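Local coordinates for protein cysteine synthase (Fusobacterium nucleatum subsp. nucleatum strain ATCC 25586, PDB 5XEM) that probably makes L-cysteine and acetate from O-acetyl-L-serine and hydrogen sulfide, using pyridoxal 5'-phosphate, and also produces hydrogen sulfide, at residues K91-T99 with T113-M124; G182-K193 with V235-D243. All coordinates share one frame; numbering follows the deposited sequence. Where two conformers were deposited one is given.

Interaction 1: K91-T99 with T113-M124; sequences KLKIVMPDT and TEVILTDGSLGM. With 85F ((2R)-2-azanyl-3-[(2R)-2-azanyl-3-oxidanyl-3-oxidanylidene-propyl]sulfanyl-propanoic acid), chain C; ACT (acetate ion), chain E.
In the beta-alpha-beta unit built from strand 92-97, helix 103-110 and strand 114-118, Ile-94 joins Glu-114 and Ile-116 in parallel pairing, its N giving to Glu-114 O and its O accepting from Ile-116 N. The same bonding runs from Leu-92 to Asp-98; within this chain 114-118 is an outermost strand of a four-stranded parallel sheet, and 92-97 lies inside it. The face with Val-95, Pro-97, Ile-116 and Thr-118 packs against helix 123-136; Ile-94, Met-96 and Val-115 face helix 103-110. Thr-113 OG1, bonded to Met-108 O, lies beside the backbone N (chi1 -46°), which puts CG2 anti to that N, tightly against Ile-94 CG1 (3.5 Å) and close to Leu-92 CD2 (3.7 Å). Val-95 CG1 meets Thr-118 CG2 at 3.7 Å, the two side chains crossing at about a right angle. Lys-93 and Glu-114 run side by side in the same direction; their salt bridge is long, NZ to OE1 3.8 Å, and a water links NZ to Glu-114 OE2; the lysine's stronger salt bridge is to Glu-138. Beyond the strands Asp-98 CG sits between backbone N and carbonyl carbon (chi1 65°), which lets OD1 take Gly-120 N at 2.9 Å from above the carboxylate plane. Met-124, bent at chi2 and chi3, lays SD against Pro-97 CG (3.8 Å), while its CG borders a carboxylate of the bound lanthionine, OH2 lying 3.4 Å away. Backbone bonds and methyl packing thus carry the strand pair, charge is confined to its margins, and one thioether side chain connects the sheet with the lanthionine pocket.

Interaction 2: G182-K193 with V235-D243; sequences GGSFSGTAKKLK and VYDGSLADD. With PLP (pyridoxal-5'-phosphate), chain D.
Leu-240 of loop 235-243 packs against Phe-185, Ser-186 and Lys-190 of helix 183-195, the helix whose start holds the cofactor phosphate in this pyridoxal-phosphate enzyme of the cysteine synthase family. Its CB rests 4.0 Å from Phe-185 CE2, while its own carbonyl carbon lies at the edge of that ring, in plane. CG, anti to the carbonyl carbon (chi1 -63°), carries the branches to the helix backbone. CD1 comes to 3.2 Å from Ser-186 O, and CD2 reaches Lys-190 CA at 4.1 Å. Ala-189 CB covers one face of the Phe-185 ring, offset toward the rim, and Tyr-236 CE1 approaches its CD2 obliquely. Nearer the phosphate, Ser-186 OG works both ways: it gives its hydrogen to Gly-182 O and accepts Asp-237 N in an almost straight bond (2.9 Å, 171°). Gly-182 O is thereby gripped from opposite faces of its plane, by Ser-186 N and by OG. Gly-182, the N-cap, donates its N to phosphate O3P; Ser-184 N and OG both bind O1P, so the helix start faces the negative charge, an orientation in which the helix dipole would probably favour the phosphate charge. Toward the other end of the segment, Lys-193 extends its chain to a cluster of acceptors. Its NZ meets Asp-242 OD2 in a salt bridge, from above the carboxylate plane, and Thr-201 supplies further bonds to both partners. The same NZ donates to Leu-240 O at 2.8 Å, arriving above the carbonyl plane, and a water joins it to Ser-239 O.

The two contacts lie on opposite sides of the chain's centre, with nearest atoms about 11 Å apart, and share no element of structure. Interaction 1 joins two neighbouring strands of the four-stranded sheet, so main-chain hydrogen bonds dominate; interaction 2 attaches a loop to a helix, and the bonds across it all involve a side chain. Both are partly buried: the exposed residues of interaction 1 are Asp-98 and Thr-99 on one segment, Glu-114, Leu-117 and Asp-119 on the other; those of interaction 2 are Lys-190 and Asp-242. Each touches a different ligand: 113-124, through Met-124, the lanthionine; 182-193 the cofactor phosphate. Their salt bridges differ too, long in the first, short in the second.

Interaction 1: K91-T99 with T113-M124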
loop_
_atom_site.group_PDB
_atom_site.type_symbol
_atom_site.label_atom_id
_atom_site.label_comp_id
_atom_site.label_asym_id
_atom_site.label_seq_id
_atom_site.Cartn_x
_atom_site.Cartn_y
_atom_site.Cartn_z
ATOM N N LYS A 91 19.550 -6.605 12.767
ATOM C CA LYS A 91 18.628 -6.894 13.871
ATOM C C LYS A 91 18.025 -5.583 14.393
ATOM O O LYS A 91 18.776 -4.648 14.696
ATOM C CB LYS A 91 19.368 -7.609 14.975
ATOM C CG LYS A 91 18.557 -7.967 16.204
ATOM C CD LYS A 91 19.433 -8.730 17.186
ATOM C CE LYS A 91 18.823 -8.847 18.574
ATOM N NZ LYS A 91 19.626 -9.742 19.449
ATOM N N LEU A 92 16.690 -5.523 14.487
ATOM C CA LEU A 92 15.951 -4.317 14.875
ATOM C C LEU A 92 15.108 -4.645 16.118
ATOM O O LEU A 92 14.480 -5.723 16.178
ATOM C CB LEU A 92 15.018 -3.880 13.727
ATOM C CG LEU A 92 14.100 -2.662 13.991
ATOM C CD1 LEU A 92 14.919 -1.384 14.212
ATOM C CD2 LEU A 92 13.102 -2.472 12.842
ATOM N N LYS A 93 15.137 -3.749 17.099
ATOM C CA LYS A 93 14.244 -3.762 18.250
ATOM C C LYS A 93 13.508 -2.432 18.263
ATOM O O LYS A 93 14.119 -1.382 18.082
ATOM C CB LYS A 93 15.023 -3.950 19.557
ATOM C CG LYS A 93 15.813 -5.237 19.667
ATOM C CD LYS A 93 16.369 -5.402 21.072
ATOM C CE LYS A 93 17.142 -6.703 21.186
ATOM N NZ LYS A 93 17.294 -7.154 22.607
ATOM N N ILE A 94 12.186 -2.484 18.436
ATOM C CA ILE A 94 11.362 -1.306 18.433
ATOM C C ILE A 94 10.588 -1.223 19.753
ATOM O O ILE A 94 10.140 -2.239 20.282
ATOM C CB ILE A 94 10.384 -1.344 17.243
ATOM C CG1 ILE A 94 11.147 -1.151 15.922
ATOM C CG2 ILE A 94 9.261 -0.350 17.446
ATOM C CD1 ILE A 94 11.712 0.220 15.719
ATOM N N VAL A 95 10.483 -0.019 20.289
ATOM C CA VAL A 95 9.637 0.261 21.462
ATOM C C VAL A 95 8.511 1.148 21.025
ATOM O O VAL A 95 8.745 2.201 20.405
ATOM C CB VAL A 95 10.387 0.947 22.609
ATOM C CG1 VAL A 95 9.473 1.081 23.819
ATOM C CG2 VAL A 95 11.643 0.145 22.966
ATOM N N MET A 96 7.284 0.749 21.365
ATOM C CA MET A 96 6.087 1.462 20.933
ATOM C C MET A 96 5.041 1.494 22.045
ATOM O O MET A 96 5.016 0.587 22.872
ATOM C CB MET A 96 5.495 0.745 19.710
ATOM C CG MET A 96 4.365 1.477 18.995
ATOM S SD MET A 96 3.856 0.652 17.467
ATOM C CE MET A 96 3.509 -0.975 18.138
ATOM N N PRO A 97 4.163 2.510 22.037
ATOM C CA PRO A 97 3.045 2.475 22.988
ATOM C C PRO A 97 2.030 1.384 22.639
ATOM O O PRO A 97 1.719 1.193 21.465
ATOM C CB PRO A 97 2.381 3.846 22.803
ATOM C CG PRO A 97 3.386 4.702 22.137
ATOM C CD PRO A 97 4.148 3.750 21.252
ATOM N N ASP A 98 1.491 0.729 23.666
ATOM C CA ASP A 98 0.421 -0.260 23.509
ATOM C C ASP A 98 -0.962 0.273 23.074
ATOM O O ASP A 98 -1.876 -0.520 22.906
ATOM C CB ASP A 98 0.298 -1.104 24.793
ATOM C CG ASP A 98 -0.157 -0.288 26.019
ATOM O OD1 ASP A 98 -0.725 0.818 25.842
ATOM O OD2 ASP A 98 0.065 -0.754 27.150
ATOM N N THR A 99 -1.117 1.577 22.846
ATOM C CA THR A 99 -2.431 2.155 22.516
ATOM C C THR A 99 -2.641 2.436 21.006
ATOM O O THR A 99 -3.624 3.072 20.618
ATOM C CB THR A 99 -2.660 3.461 23.319
ATOM O OG1 THR A 99 -1.526 4.319 23.177
ATOM C CG2 THR A 99 -2.853 3.163 24.797
ATOM N N THR A 113 10.835 -7.798 13.148
ATOM C CA THR A 113 11.146 -6.887 14.241
ATOM C C THR A 113 10.813 -7.515 15.581
ATOM O O THR A 113 9.819 -8.239 15.699
ATOM C CB THR A 113 10.347 -5.577 14.118
ATOM O OG1 THR A 113 10.420 -5.098 12.780
ATOM C CG2 THR A 113 10.890 -4.490 15.077
ATOM N N GLU A 114 11.632 -7.248 16.598
ATOM C CA GLU A 114 11.205 -7.482 17.977
ATOM C C GLU A 114 10.533 -6.221 18.519
ATOM O O GLU A 114 11.139 -5.151 18.507
ATOM C CB GLU A 114 12.386 -7.855 18.873
ATOM C CG GLU A 114 11.946 -8.207 20.290
ATOM C CD GLU A 114 13.103 -8.331 21.258
ATOM O OE1 GLU A 114 14.244 -8.580 20.817
ATOM O OE2 GLU A 114 12.869 -8.193 22.478
ATOM N N VAL A 115 9.287 -6.348 18.998
ATOM C CA VAL A 115 8.460 -5.205 19.391
ATOM C C VAL A 115 8.259 -5.262 20.907
ATOM O O VAL A 115 7.837 -6.282 21.435
ATOM C CB VAL A 115 7.102 -5.174 18.660
ATOM C CG1 VAL A 115 6.239 -3.996 19.140
ATOM C CG2 VAL A 115 7.302 -5.093 17.141
ATOM N N ILE A 116 8.624 -4.182 21.597
ATOM C CA ILE A 116 8.510 -4.058 23.055
ATOM C C ILE A 116 7.523 -2.921 23.313
ATOM O O ILE A 116 7.624 -1.848 22.691
ATOM C CB ILE A 116 9.871 -3.719 23.677
ATOM C CG1 ILE A 116 10.817 -4.908 23.523
ATOM C CG2 ILE A 116 9.722 -3.337 25.146
ATOM C CD1 ILE A 116 12.261 -4.530 23.445
ATOM N N LEU A 117 6.559 -3.155 24.200
ATOM C CA LEU A 117 5.474 -2.212 24.399
ATOM C C LEU A 117 5.620 -1.494 25.724
ATOM O O LEU A 117 6.066 -2.088 26.690
ATOM C CB LEU A 117 4.120 -2.925 24.402
ATOM C CG LEU A 117 3.776 -3.711 23.139
ATOM C CD1 LEU A 117 2.467 -4.481 23.351
ATOM C CD2 LEU A 117 3.678 -2.779 21.943
ATOM N N THR A 118 5.238 -0.227 25.741
ATOM C CA THR A 118 5.131 0.526 26.978
ATOM C C THR A 118 3.708 1.049 27.137
ATOM O O THR A 118 2.925 1.141 26.169
ATOM C CB THR A 118 6.120 1.709 26.997
ATOM O OG1 THR A 118 5.909 2.510 25.836
ATOM C CG2 THR A 118 7.557 1.202 27.019
ATOM N N ASP A 119 3.394 1.437 28.367
ATOM C CA ASP A 119 2.082 1.964 28.703
ATOM C C ASP A 119 1.760 3.194 27.856
ATOM O O ASP A 119 2.413 4.227 27.965
ATOM C CB ASP A 119 2.071 2.306 30.206
ATOM C CG ASP A 119 0.693 2.377 30.786
ATOM O OD1 ASP A 119 -0.245 2.790 30.060
ATOM O OD2 ASP A 119 0.540 2.029 31.981
ATOM N N GLY A 120 0.732 3.092 27.024
ATOM C CA GLY A 120 0.338 4.187 26.142
ATOM C C GLY A 120 -0.077 5.484 26.810
ATOM O O GLY A 120 0.073 6.575 26.220
ATOM N N SER A 121 -0.569 5.384 28.048
ATOM C CA SER A 121 -0.965 6.557 28.812
ATOM C C SER A 121 0.235 7.493 29.014
ATOM O O SER A 121 0.065 8.704 29.082
ATOM C CB SER A 121 -1.593 6.141 30.157
ATOM O OG SER A 121 -0.620 5.770 31.122
ATOM N N LEU A 122 1.436 6.913 29.063
ATOM C CA LEU A 122 2.693 7.658 29.241
ATOM C C LEU A 122 3.284 8.280 27.974
ATOM O O LEU A 122 4.265 9.024 28.066
ATOM C CB LEU A 122 3.734 6.746 29.875
ATOM C CG LEU A 122 3.325 6.114 31.215
ATOM C CD1 LEU A 122 4.376 5.117 31.683
ATOM C CD2 LEU A 122 3.070 7.201 32.256
ATOM N N GLY A 123 2.715 7.993 26.804
ATOM C CA GLY A 123 3.181 8.579 25.546
ATOM C C GLY A 123 4.570 8.103 25.106
ATOM O O GLY A 123 5.078 7.091 25.613
ATOM N N MET A 124 5.176 8.830 24.170
ATOM C CA MET A 124 6.490 8.437 23.614
ATOM C C MET A 124 7.638 8.612 24.604
ATOM O O MET A 124 8.699 8.004 24.444
ATOM C CB MET A 124 6.805 9.221 22.337
ATOM C CG MET A 124 5.847 8.924 21.183
ATOM S SD MET A 124 5.880 7.174 20.702
ATOM C CE MET A 124 7.620 7.000 20.498
HETATM N N 85F C . 5.012 9.285 13.422
HETATM C CA 85F C . 6.212 8.978 14.230
HETATM C CB 85F C . 6.009 9.435 15.691
HETATM S SG 85F C . 6.007 11.199 15.905
HETATM C CD 85F C . 5.883 11.495 17.682
HETATM C CE 85F C . 4.594 10.944 18.347
HETATM N NZ2 85F C . 3.387 11.351 17.615
HETATM C CZ1 85F C . 4.526 11.525 19.785
HETATM O OH1 85F C . 3.438 11.328 20.404
HETATM O OH2 85F C . 5.505 12.160 20.270
HETATM C C 85F C . 6.532 7.499 14.194
HETATM O OXT 85F C . 6.117 6.856 13.217
HETATM O O 85F C . 7.233 7.036 15.128
HETATM C C ACT E . 14.798 -7.768 12.068
HETATM O O ACT E . 14.863 -8.955 11.620
HETATM O OXT ACT E . 14.961 -7.561 13.298
HETATM C CH3 ACT E . 14.527 -6.628 11.110
HETATM O O HOH W 1 15.015 -7.085 24.406
HETATM O O HOH W 2 -1.357 -0.003 29.476
#

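Interaction 2: G182-K193 with V235-D243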
loop_
_atom_site.group_PDB
_atom_site.type_symbol
_atom_site.label_atom_id
_atom_site.label_comp_id
_atom_site.label_asym_id
_atom_site.label_seq_id
_atom_site.Cartn_x
_atom_site.Cartn_y
_atom_site.Cartn_z
ATOM N N GLY A 182 7.984 16.595 13.826
ATOM C CA GLY A 182 8.034 17.873 13.150
ATOM C C GLY A 182 8.997 17.864 11.987
ATOM O O GLY A 182 9.231 18.900 11.334
ATOM N N GLY A 183 9.571 16.700 11.725
ATOM C CA GLY A 183 10.615 16.582 10.715
ATOM C C GLY A 183 10.130 16.716 9.310
ATOM O O GLY A 183 10.775 17.389 8.490
ATOM N N SER A 184 9.026 16.064 8.970
ATOM C CA SER A 184 8.511 16.200 7.603
ATOM C C SER A 184 8.094 17.646 7.337
ATOM O O SER A 184 8.412 18.195 6.262
ATOM C CB SER A 184 7.378 15.207 7.287
ATOM O OG SER A 184 6.341 15.334 8.224
ATOM N N PHE A 185 7.384 18.267 8.286
ATOM C CA PHE A 185 7.061 19.681 8.129
ATOM C C PHE A 185 8.328 20.529 7.943
ATOM O O PHE A 185 8.422 21.368 7.011
ATOM C CB PHE A 185 6.285 20.236 9.336
ATOM C CG PHE A 185 6.236 21.738 9.335
ATOM C CD1 PHE A 185 5.438 22.404 8.410
ATOM C CD2 PHE A 185 7.037 22.473 10.174
ATOM C CE1 PHE A 185 5.441 23.777 8.335
ATOM C CE2 PHE A 185 7.035 23.871 10.119
ATOM C CZ PHE A 185 6.235 24.508 9.191
ATOM N N SER A 186 9.266 20.359 8.870
ATOM C CA SER A 186 10.368 21.328 8.983
ATOM C C SER A 186 11.368 21.167 7.834
ATOM O O SER A 186 11.838 22.144 7.295
ATOM C CB SER A 186 11.051 21.217 10.340
ATOM O OG SER A 186 10.089 21.381 11.392
ATOM N N GLY A 187 11.660 19.928 7.434
ATOM C CA GLY A 187 12.580 19.709 6.342
ATOM C C GLY A 187 12.000 20.119 5.000
ATOM O O GLY A 187 12.671 20.753 4.179
ATOM N N THR A 188 10.730 19.783 4.765
ATOM C CA THR A 188 10.105 20.140 3.512
ATOM C C THR A 188 9.925 21.661 3.424
ATOM O O THR A 188 10.244 22.249 2.385
ATOM C CB THR A 188 8.756 19.445 3.338
ATOM O OG1 THR A 188 8.911 18.040 3.619
ATOM C CG2 THR A 188 8.221 19.649 1.907
ATOM N N ALA A 189 9.463 22.291 4.514
ATOM C CA ALA A 189 9.182 23.729 4.520
ATOM C C ALA A 189 10.444 24.538 4.330
ATOM O O ALA A 189 10.387 25.585 3.672
ATOM C CB ALA A 189 8.502 24.149 5.827
ATOM N N LYS A 190 11.567 24.073 4.899
ATOM C CA LYS A 190 12.853 24.769 4.768
ATOM C C LYS A 190 13.271 24.852 3.311
ATOM O O LYS A 190 13.617 25.934 2.809
ATOM C CB LYS A 190 13.939 24.107 5.592
ATOM C CG LYS A 190 15.301 24.825 5.579
ATOM C CD LYS A 190 16.256 24.184 6.575
ATOM C CE LYS A 190 17.639 24.824 6.544
ATOM N NZ LYS A 190 18.676 24.025 7.255
ATOM N N LYS A 191 13.176 23.728 2.598
ATOM C CA LYS A 191 13.552 23.715 1.195
ATOM C C LYS A 191 12.628 24.570 0.361
ATOM O O LYS A 191 13.084 25.362 -0.481
ATOM C CB LYS A 191 13.626 22.288 0.632
ATOM C CG LYS A 191 13.812 22.204 -0.887
ATOM C CD LYS A 191 15.072 22.874 -1.420
ATOM C CE LYS A 191 16.350 22.179 -0.988
ATOM N NZ LYS A 191 16.519 20.794 -1.495
ATOM N N LEU A 192 11.333 24.429 0.587
ATOM C CA LEU A 192 10.357 25.160 -0.192
ATOM C C LEU A 192 10.532 26.689 -0.034
ATOM O O LEU A 192 10.445 27.424 -1.021
ATOM C CB LEU A 192 8.938 24.755 0.206
ATOM C CG LEU A 192 8.482 23.326 -0.152
ATOM C CD1 LEU A 192 7.041 23.094 0.327
ATOM C CD2 LEU A 192 8.653 23.037 -1.632
ATOM N N LYS A 193 10.779 27.139 1.195
ATOM C CA LYS A 193 10.956 28.557 1.479
ATOM C C LYS A 193 12.290 29.089 0.944
ATOM O O LYS A 193 12.397 30.285 0.630
ATOM C CB LYS A 193 10.819 28.832 2.979
ATOM C CG LYS A 193 9.376 29.010 3.381
ATOM C CD LYS A 193 9.160 29.364 4.848
ATOM C CE LYS A 193 7.739 29.874 5.020
ATOM N NZ LYS A 193 7.244 30.074 6.414
ATOM N N VAL A 235 14.117 18.370 16.157
ATOM C CA VAL A 235 13.985 18.476 14.703
ATOM C C VAL A 235 12.831 19.344 14.200
ATOM O O VAL A 235 12.740 19.582 13.011
ATOM C CB VAL A 235 13.910 17.087 14.013
ATOM C CG1 VAL A 235 15.228 16.344 14.234
ATOM C CG2 VAL A 235 12.719 16.282 14.530
ATOM N N TYR A 236 11.962 19.819 15.096
ATOM C CA TYR A 236 10.934 20.767 14.729
ATOM C C TYR A 236 11.528 22.164 14.703
ATOM O O TYR A 236 12.146 22.598 15.693
ATOM C CB TYR A 236 9.773 20.732 15.733
ATOM C CG TYR A 236 8.729 21.765 15.450
ATOM C CD1 TYR A 236 7.911 21.664 14.338
ATOM C CD2 TYR A 236 8.586 22.908 16.272
ATOM C CE1 TYR A 236 6.961 22.618 14.067
ATOM C CE2 TYR A 236 7.645 23.872 15.990
ATOM C CZ TYR A 236 6.836 23.737 14.885
ATOM O OH TYR A 236 5.881 24.690 14.586
ATOM N N ASP A 237 11.315 22.867 13.599
ATOM C CA ASP A 237 11.760 24.252 13.456
ATOM C C ASP A 237 10.576 25.213 13.340
ATOM O O ASP A 237 10.032 25.453 12.261
ATOM C CB ASP A 237 12.730 24.398 12.272
ATOM C CG ASP A 237 13.268 25.824 12.137
ATOM O OD1 ASP A 237 12.974 26.655 13.024
ATOM O OD2 ASP A 237 13.978 26.097 11.140
ATOM N N GLY A 238 10.193 25.787 14.481
ATOM C CA GLY A 238 8.993 26.617 14.553
ATOM C C GLY A 238 9.135 27.967 13.868
ATOM O O GLY A 238 8.145 28.640 13.624
ATOM N N SER A 239 10.359 28.354 13.531
ATOM C CA SER A 239 10.579 29.610 12.805
ATOM C C SER A 239 10.026 29.540 11.383
ATOM O O SER A 239 9.809 30.573 10.740
ATOM C CB SER A 239 12.058 29.977 12.792
ATOM O OG SER A 239 12.803 29.110 11.955
ATOM N N LEU A 240 9.772 28.318 10.909
ATOM C CA LEU A 240 9.190 28.072 9.589
ATOM C C LEU A 240 7.663 28.160 9.574
ATOM O O LEU A 240 7.069 28.268 8.508
ATOM C CB LEU A 240 9.643 26.689 9.080
ATOM C CG LEU A 240 11.147 26.515 8.857
ATOM C CD1 LEU A 240 11.518 25.048 8.642
ATOM C CD2 LEU A 240 11.598 27.350 7.657
ATOM N N ALA A 241 7.022 28.134 10.745
ATOM C CA ALA A 241 5.556 28.056 10.830
ATOM C C ALA A 241 4.897 29.414 10.671
ATOM O O ALA A 241 5.037 30.257 11.539
ATOM C CB ALA A 241 5.133 27.462 12.176
ATOM N N ASP A 242 4.146 29.605 9.600
ATOM C CA ASP A 242 3.422 30.856 9.406
ATOM C C ASP A 242 2.225 31.015 10.333
ATOM O O ASP A 242 1.794 32.137 10.593
ATOM C CB ASP A 242 3.035 31.030 7.952
ATOM C CG ASP A 242 4.228 31.347 7.085
ATOM O OD1 ASP A 242 4.726 32.487 7.163
ATOM O OD2 ASP A 242 4.693 30.452 6.338
ATOM N N ASP A 243 1.698 29.889 10.821
ATOM C CA ASP A 243 0.695 29.821 11.880
ATOM C C ASP A 243 0.700 28.344 12.306
ATOM O O ASP A 243 1.306 27.530 11.621
ATOM C CB ASP A 243 -0.685 30.203 11.335
ATOM C CG ASP A 243 -1.678 30.601 12.420
ATOM O OD1 ASP A 243 -1.306 30.609 13.615
ATOM O OD2 ASP A 243 -2.834 30.885 12.070
HETATM N N1 PLP D . 1.267 11.015 10.559
HETATM C C2 PLP D . 1.639 9.755 10.836
HETATM C C2A PLP D . 0.741 8.589 10.424
HETATM C C3 PLP D . 2.859 9.487 11.482
HETATM O O3 PLP D . 3.221 8.204 11.737
HETATM C C4 PLP D . 3.692 10.538 11.857
HETATM C C4A PLP D . 5.016 10.294 12.562
HETATM C C5 PLP D . 3.273 11.839 11.548
HETATM C C6 PLP D . 2.060 12.036 10.891
HETATM C C5A PLP D . 4.095 13.063 11.889
HETATM O O4P PLP D . 5.285 13.129 11.025
HETATM P P PLP D . 6.677 13.822 11.495
HETATM O O1P PLP D . 7.539 13.954 10.366
HETATM O O2P PLP D . 7.159 12.954 12.551
HETATM O O3P PLP D . 6.239 15.106 12.105
HETATM O O HOH W 3 9.587 31.140 8.003
#